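Local coordinates for CENP-V/GFA domain-containing protein (Rhodobacter sphaeroides 2.4.1, PDB 3FAC) that is of unknown function but probably binds zinc and may act as a carbon-sulfur lyase, at residues G8-E13 against E53-Y58; I75-Q80 against V92-G97. All coordinates share one frame; numbering follows the deposited sequence.

From the N terminus, the chain enters contact 1 at 8-13, in the loop that leads into strand 11-14. It then runs through 39 residues, including helix 31-34 and strands 38-42 and 46-50, before 53-58 closes that loop. Strand 11-14 belongs to a three-stranded antiparallel sheet, while strand 55-58 edges a five-stranded one, so contact 1 ties the two together. Contact 2 opens afterwards on strand 76-80 and closes an 11-residue excursion through strand 87-91. The two loops follow in series, neither nested nor crossed. Their side chains nevertheless meet: Ile12 CD1 lies 3.6 Å from Ile94 CD1, and Leu55 CD2 lies 3.8 Å from Thr77 OG1.

Contact 1. Residues G8-E13 against E53-Y58; sequences GAVEIE and ENLTLY
Ala9 makes the first touch, setting its methyl against the amide of Asn54. Its CB approaches Asn54 OD1 at 3.8 Å, an apolar group beside a polar one and a meeting of shape alone. The hydrogen-bonding partner of that oxygen is Thr72 OG1, which lies outside both segments. Asn54 carries CG anti to the backbone N (chi1 -160°), and this lays the amide alongside the Ala9 methyl, with Asn54 CG 4.0 Å from Ala9 CB.

Val10 follows and carries the larger share of the contact. Its two methyls both lie against the end of Leu55, each nearest to a different methyl: CG1 meets Leu55 CD1 at 3.8 Å, and CG2 meets Leu55 CD2 at the same distance. Leu55 CG sits close to both, 3.9 Å from Val10 CG1, so the fork of one side chain faces the fork of the other, and the two side chains cross at about a right angle. Leu55 does not start out toward its partner; with CG anti to the carbonyl carbon (chi1 -83°), its branched end comes nearer. Val10 is buried, and it also touches Cys70 and Cys5, for which a disulfide to Cys7 has been seen, in a Gfa-family domain of the beta-tent clan. The example illustrates how two antiparallel sheets can be joined by side chains: the loop leading into strand 11-14 meets Asn54 and Leu55, where the outermost strand 55-58 of the other sheet is entered, without any backbone pairing between them.

Beyond Val10 the strand turns to its own sheet. Glu11 forms a salt bridge from OE1 to Arg50 NH1, and its backbone pairs with that same residue on strand 46-50. Ile12 pairs its backbone with Gly3, and its side chain touches Ile94.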
loop_
_atom_site.group_PDB
_atom_site.type_symbol
_atom_site.label_atom_id
_atom_site.label_comp_id
_atom_site.label_asym_id
_atom_site.label_seq_id
_atom_site.Cartn_x
_atom_site.Cartn_y
_atom_site.Cartn_z
ATOM N N GLY A 8 -12.192 -8.324 2.158
ATOM C CA GLY A 8 -13.114 -7.524 1.374
ATOM C C GLY A 8 -13.704 -6.414 2.224
ATOM O O GLY A 8 -14.528 -5.627 1.757
ATOM N N ALA A 9 -13.272 -6.355 3.480
ATOM C CA ALA A 9 -13.746 -5.342 4.417
ATOM C C ALA A 9 -13.300 -3.939 4.016
ATOM O O ALA A 9 -14.022 -2.967 4.219
ATOM C CB ALA A 9 -13.241 -5.661 5.828
ATOM N N VAL A 10 -12.107 -3.838 3.440
ATOM C CA VAL A 10 -11.570 -2.541 3.054
ATOM C C VAL A 10 -11.518 -2.319 1.541
ATOM O O VAL A 10 -11.108 -3.200 0.784
ATOM C CB VAL A 10 -10.141 -2.361 3.611
ATOM C CG1 VAL A 10 -9.732 -0.908 3.527
ATOM C CG2 VAL A 10 -10.064 -2.864 5.042
ATOM N N GLU A 11 -11.944 -1.137 1.106
ATOM C CA GLU A 11 -11.895 -0.789 -0.307
ATOM C C GLU A 11 -11.412 0.638 -0.499
ATOM O O GLU A 11 -11.966 1.574 0.075
ATOM C CB GLU A 11 -13.261 -0.931 -0.986
ATOM C CG GLU A 11 -13.184 -0.578 -2.474
ATOM C CD GLU A 11 -14.488 -0.779 -3.221
ATOM O OE1 GLU A 11 -15.075 -1.877 -3.113
ATOM O OE2 GLU A 11 -14.915 0.157 -3.934
ATOM N N ILE A 12 -10.377 0.802 -1.308
ATOM C CA ILE A 12 -9.850 2.126 -1.577
ATOM C C ILE A 12 -10.106 2.504 -3.032
ATOM O O ILE A 12 -10.512 1.670 -3.846
ATOM C CB ILE A 12 -8.335 2.200 -1.294
ATOM C CG1 ILE A 12 -7.588 1.180 -2.152
ATOM C CG2 ILE A 12 -8.068 1.942 0.180
ATOM C CD1 ILE A 12 -6.079 1.300 -2.064
ATOM N N GLU A 13 -9.878 3.776 -3.339
ATOM C CA GLU A 13 -10.052 4.316 -4.683
ATOM C C GLU A 13 -8.792 5.146 -4.890
ATOM O O GLU A 13 -8.688 6.255 -4.367
ATOM C CB GLU A 13 -11.295 5.209 -4.722
ATOM C CG GLU A 13 -12.050 5.207 -6.041
ATOM C CD GLU A 13 -11.360 6.000 -7.128
ATOM O OE1 GLU A 13 -10.191 5.692 -7.449
ATOM O OE2 GLU A 13 -11.995 6.933 -7.669
ATOM N N GLU A 53 -13.083 1.770 9.451
ATOM C CA GLU A 53 -13.132 1.335 10.842
ATOM C C GLU A 53 -12.476 -0.025 11.067
ATOM O O GLU A 53 -12.229 -0.417 12.208
ATOM C CB GLU A 53 -14.582 1.258 11.324
ATOM C CG GLU A 53 -15.346 0.057 10.780
ATOM C CD GLU A 53 -16.023 0.329 9.448
ATOM O OE1 GLU A 53 -15.493 1.136 8.650
ATOM O OE2 GLU A 53 -17.083 -0.284 9.197
ATOM N N ASN A 54 -12.198 -0.742 9.983
ATOM C CA ASN A 54 -11.598 -2.070 10.079
ATOM C C ASN A 54 -10.100 -2.066 9.796
ATOM O O ASN A 54 -9.470 -3.121 9.737
ATOM C CB ASN A 54 -12.317 -3.023 9.120
ATOM C CG ASN A 54 -12.107 -4.479 9.476
ATOM O OD1 ASN A 54 -11.212 -5.140 8.950
ATOM N ND2 ASN A 54 -12.933 -4.986 10.384
ATOM N N LEU A 55 -9.530 -0.878 9.623
ATOM C CA LEU A 55 -8.103 -0.756 9.359
ATOM C C LEU A 55 -7.300 -0.471 10.617
ATOM O O LEU A 55 -7.761 0.225 11.516
ATOM C CB LEU A 55 -7.839 0.351 8.338
ATOM C CG LEU A 55 -7.990 -0.012 6.859
ATOM C CD1 LEU A 55 -7.749 1.236 6.014
ATOM C CD2 LEU A 55 -6.994 -1.117 6.484
ATOM N N THR A 56 -6.090 -1.020 10.678
ATOM C CA THR A 56 -5.217 -0.805 11.821
ATOM C C THR A 56 -4.044 0.082 11.436
ATOM O O THR A 56 -3.459 -0.061 10.359
ATOM C CB THR A 56 -4.676 -2.128 12.378
ATOM O OG1 THR A 56 -5.770 -2.925 12.854
ATOM C CG2 THR A 56 -3.712 -1.857 13.531
ATOM N N LEU A 57 -3.707 1.004 12.325
ATOM C CA LEU A 57 -2.612 1.930 12.096
ATOM C C LEU A 57 -1.373 1.484 12.852
ATOM O O LEU A 57 -1.439 1.147 14.035
ATOM C CB LEU A 57 -3.016 3.331 12.555
ATOM C CG LEU A 57 -1.912 4.382 12.648
ATOM C CD1 LEU A 57 -1.315 4.644 11.264
ATOM C CD2 LEU A 57 -2.492 5.651 13.233
ATOM N N TYR A 58 -0.242 1.479 12.162
ATOM C CA TYR A 58 1.010 1.091 12.782
ATOM C C TYR A 58 2.086 2.129 12.517
ATOM O O TYR A 58 2.333 2.504 11.370
ATOM C CB TYR A 58 1.480 -0.260 12.254
ATOM C CG TYR A 58 2.782 -0.704 12.876
ATOM C CD1 TYR A 58 2.885 -0.903 14.255
ATOM C CD2 TYR A 58 3.909 -0.936 12.092
ATOM C CE1 TYR A 58 4.081 -1.325 14.834
ATOM C CE2 TYR A 58 5.109 -1.358 12.661
ATOM C CZ TYR A 58 5.186 -1.550 14.032
ATOM O OH TYR A 58 6.366 -1.975 14.597
#

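Contact 2. Residues I75-Q80 against V92-G97; sequences IYTHHQ and VAILEG
Thr77, which meets Ile94 across the contact, holds its CB at the edge of the His78 ring and in its plane. Thr77 OG1 shares a hydrogen bond of 2.9 Å with His78 ND1, which, with the Trp68 and Tyr88 contacts, is likely to restrain the turning of that imidazole. Trp68 stacks on the same ring, and Tyr88 meets it edge-to-face. On the Tyr76 ring Arg34 makes a cation-pi contact, while the Tyr76 OH is hydrogen-bonded to His79 ND1 at 2.7 Å.

Against this strand comes one branched side chain. Ile94 has CG1 between its backbone N and carbonyl carbon (chi1 69°), which sends CD1 to the backbone of Thr77, 3.7 Å from Thr77 O. The other branch, CG2, meets Ile75 CG2 at 3.9 Å, the two side chains sliding past each other in opposite directions. An alanine here would remove both branches, and would probably open a gap beside Thr77 and leave the Ile75 methyl without its mate.

The turn that presents Ile94 is closed by Leu95 N donating to Val92 O at 3.1 Å. It follows strand 87-91, whose last residue, Asn91, bonds through its side chain to both Tyr76 O and Ala93 N. Strand 76-80 lies between strands 87-91 and 66-70, and beyond Ile94 stands Ile12 of strand 11-14.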
loop_
_atom_site.group_PDB
_atom_site.type_symbol
_atom_site.label_atom_id
_atom_site.label_comp_id
_atom_site.label_asym_id
_atom_site.label_seq_id
_atom_site.Cartn_x
_atom_site.Cartn_y
_atom_site.Cartn_z
ATOM N N ILE A 75 -4.216 -8.004 5.646
ATOM C CA ILE A 75 -3.616 -7.524 4.403
ATOM C C ILE A 75 -3.255 -6.041 4.395
ATOM O O ILE A 75 -4.089 -5.175 4.658
ATOM C CB ILE A 75 -4.539 -7.799 3.199
ATOM C CG1 ILE A 75 -4.749 -9.309 3.038
ATOM C CG2 ILE A 75 -3.946 -7.181 1.935
ATOM C CD1 ILE A 75 -3.454 -10.103 2.863
ATOM N N TYR A 76 -1.997 -5.762 4.084
ATOM C CA TYR A 76 -1.495 -4.394 4.008
ATOM C C TYR A 76 -2.087 -3.684 2.787
ATOM O O TYR A 76 -1.854 -4.094 1.651
ATOM C CB TYR A 76 0.037 -4.435 3.917
ATOM C CG TYR A 76 0.674 -3.337 3.094
ATOM C CD1 TYR A 76 0.599 -1.999 3.490
ATOM C CD2 TYR A 76 1.403 -3.646 1.944
ATOM C CE1 TYR A 76 1.241 -0.995 2.761
ATOM C CE2 TYR A 76 2.048 -2.654 1.208
ATOM C CZ TYR A 76 1.967 -1.332 1.622
ATOM O OH TYR A 76 2.633 -0.355 0.910
ATOM N N THR A 77 -2.848 -2.621 3.027
ATOM C CA THR A 77 -3.469 -1.864 1.943
ATOM C C THR A 77 -2.568 -0.753 1.408
ATOM O O THR A 77 -2.146 -0.782 0.249
ATOM C CB THR A 77 -4.806 -1.215 2.394
ATOM O OG1 THR A 77 -4.584 -0.432 3.572
ATOM C CG2 THR A 77 -5.854 -2.277 2.690
ATOM N N HIS A 78 -2.278 0.227 2.258
ATOM C CA HIS A 78 -1.449 1.365 1.870
ATOM C C HIS A 78 -0.765 1.984 3.085
ATOM O O HIS A 78 -1.045 1.609 4.223
ATOM C CB HIS A 78 -2.316 2.432 1.201
ATOM C CG HIS A 78 -3.328 3.044 2.122
ATOM N ND1 HIS A 78 -4.355 2.320 2.688
ATOM C CD2 HIS A 78 -3.449 4.304 2.602
ATOM C CE1 HIS A 78 -5.065 3.107 3.475
ATOM N NE2 HIS A 78 -4.536 4.317 3.442
ATOM N N HIS A 79 0.125 2.940 2.833
ATOM C CA HIS A 79 0.835 3.630 3.905
ATOM C C HIS A 79 1.326 4.996 3.449
ATOM O O HIS A 79 1.516 5.234 2.258
ATOM C CB HIS A 79 2.035 2.808 4.382
ATOM C CG HIS A 79 3.151 2.734 3.388
ATOM N ND1 HIS A 79 3.111 1.912 2.283
ATOM C CD2 HIS A 79 4.338 3.385 3.331
ATOM C CE1 HIS A 79 4.227 2.058 1.590
ATOM N NE2 HIS A 79 4.987 2.946 2.204
ATOM N N GLN A 80 1.527 5.893 4.406
ATOM C CA GLN A 80 2.014 7.228 4.103
ATOM C C GLN A 80 3.528 7.230 4.273
ATOM O O GLN A 80 4.033 7.306 5.392
ATOM C CB GLN A 80 1.382 8.257 5.044
ATOM C CG GLN A 80 1.844 9.684 4.796
ATOM C CD GLN A 80 1.210 10.677 5.752
ATOM O OE1 GLN A 80 -0.013 10.833 5.781
ATOM N NE2 GLN A 80 2.040 11.352 6.543
ATOM N N VAL A 92 0.260 -3.211 -4.571
ATOM C CA VAL A 92 -0.171 -3.510 -5.939
ATOM C C VAL A 92 -1.085 -4.737 -6.029
ATOM O O VAL A 92 -1.977 -4.795 -6.873
ATOM C CB VAL A 92 1.046 -3.746 -6.891
ATOM C CG1 VAL A 92 2.010 -2.566 -6.824
ATOM C CG2 VAL A 92 1.757 -5.042 -6.531
ATOM N N ALA A 93 -0.864 -5.710 -5.152
ATOM C CA ALA A 93 -1.655 -6.930 -5.161
ATOM C C ALA A 93 -3.120 -6.739 -4.780
ATOM O O ALA A 93 -3.945 -7.610 -5.044
ATOM C CB ALA A 93 -1.015 -7.965 -4.257
ATOM N N ILE A 94 -3.459 -5.620 -4.153
ATOM C CA ILE A 94 -4.859 -5.402 -3.797
ATOM C C ILE A 94 -5.610 -4.728 -4.953
ATOM O O ILE A 94 -6.841 -4.742 -4.999
ATOM C CB ILE A 94 -5.024 -4.534 -2.508
ATOM C CG1 ILE A 94 -4.586 -3.092 -2.766
ATOM C CG2 ILE A 94 -4.219 -5.136 -1.367
ATOM C CD1 ILE A 94 -5.009 -2.132 -1.663
ATOM N N LEU A 95 -4.860 -4.144 -5.884
ATOM C CA LEU A 95 -5.447 -3.470 -7.041
ATOM C C LEU A 95 -6.166 -4.472 -7.940
ATOM O O LEU A 95 -5.586 -5.479 -8.351
ATOM C CB LEU A 95 -4.356 -2.746 -7.840
ATOM C CG LEU A 95 -3.519 -1.715 -7.074
ATOM C CD1 LEU A 95 -2.481 -1.136 -8.008
ATOM C CD2 LEU A 95 -4.410 -0.612 -6.509
ATOM N N GLU A 96 -7.429 -4.183 -8.238
ATOM C CA GLU A 96 -8.261 -5.046 -9.067
ATOM C C GLU A 96 -7.639 -5.322 -10.428
ATOM O O GLU A 96 -7.231 -4.400 -11.135
ATOM C CB GLU A 96 -9.651 -4.420 -9.238
ATOM C CG GLU A 96 -10.595 -5.191 -10.153
ATOM C CD GLU A 96 -12.056 -4.805 -9.956
ATOM O OE1 GLU A 96 -12.668 -5.282 -8.973
ATOM O OE2 GLU A 96 -12.592 -4.025 -10.776
ATOM N N GLY A 97 -7.560 -6.605 -10.777
ATOM C CA GLY A 97 -6.999 -7.009 -12.053
ATOM C C GLY A 97 -5.483 -7.071 -12.095
ATOM O O GLY A 97 -4.895 -7.206 -13.171
#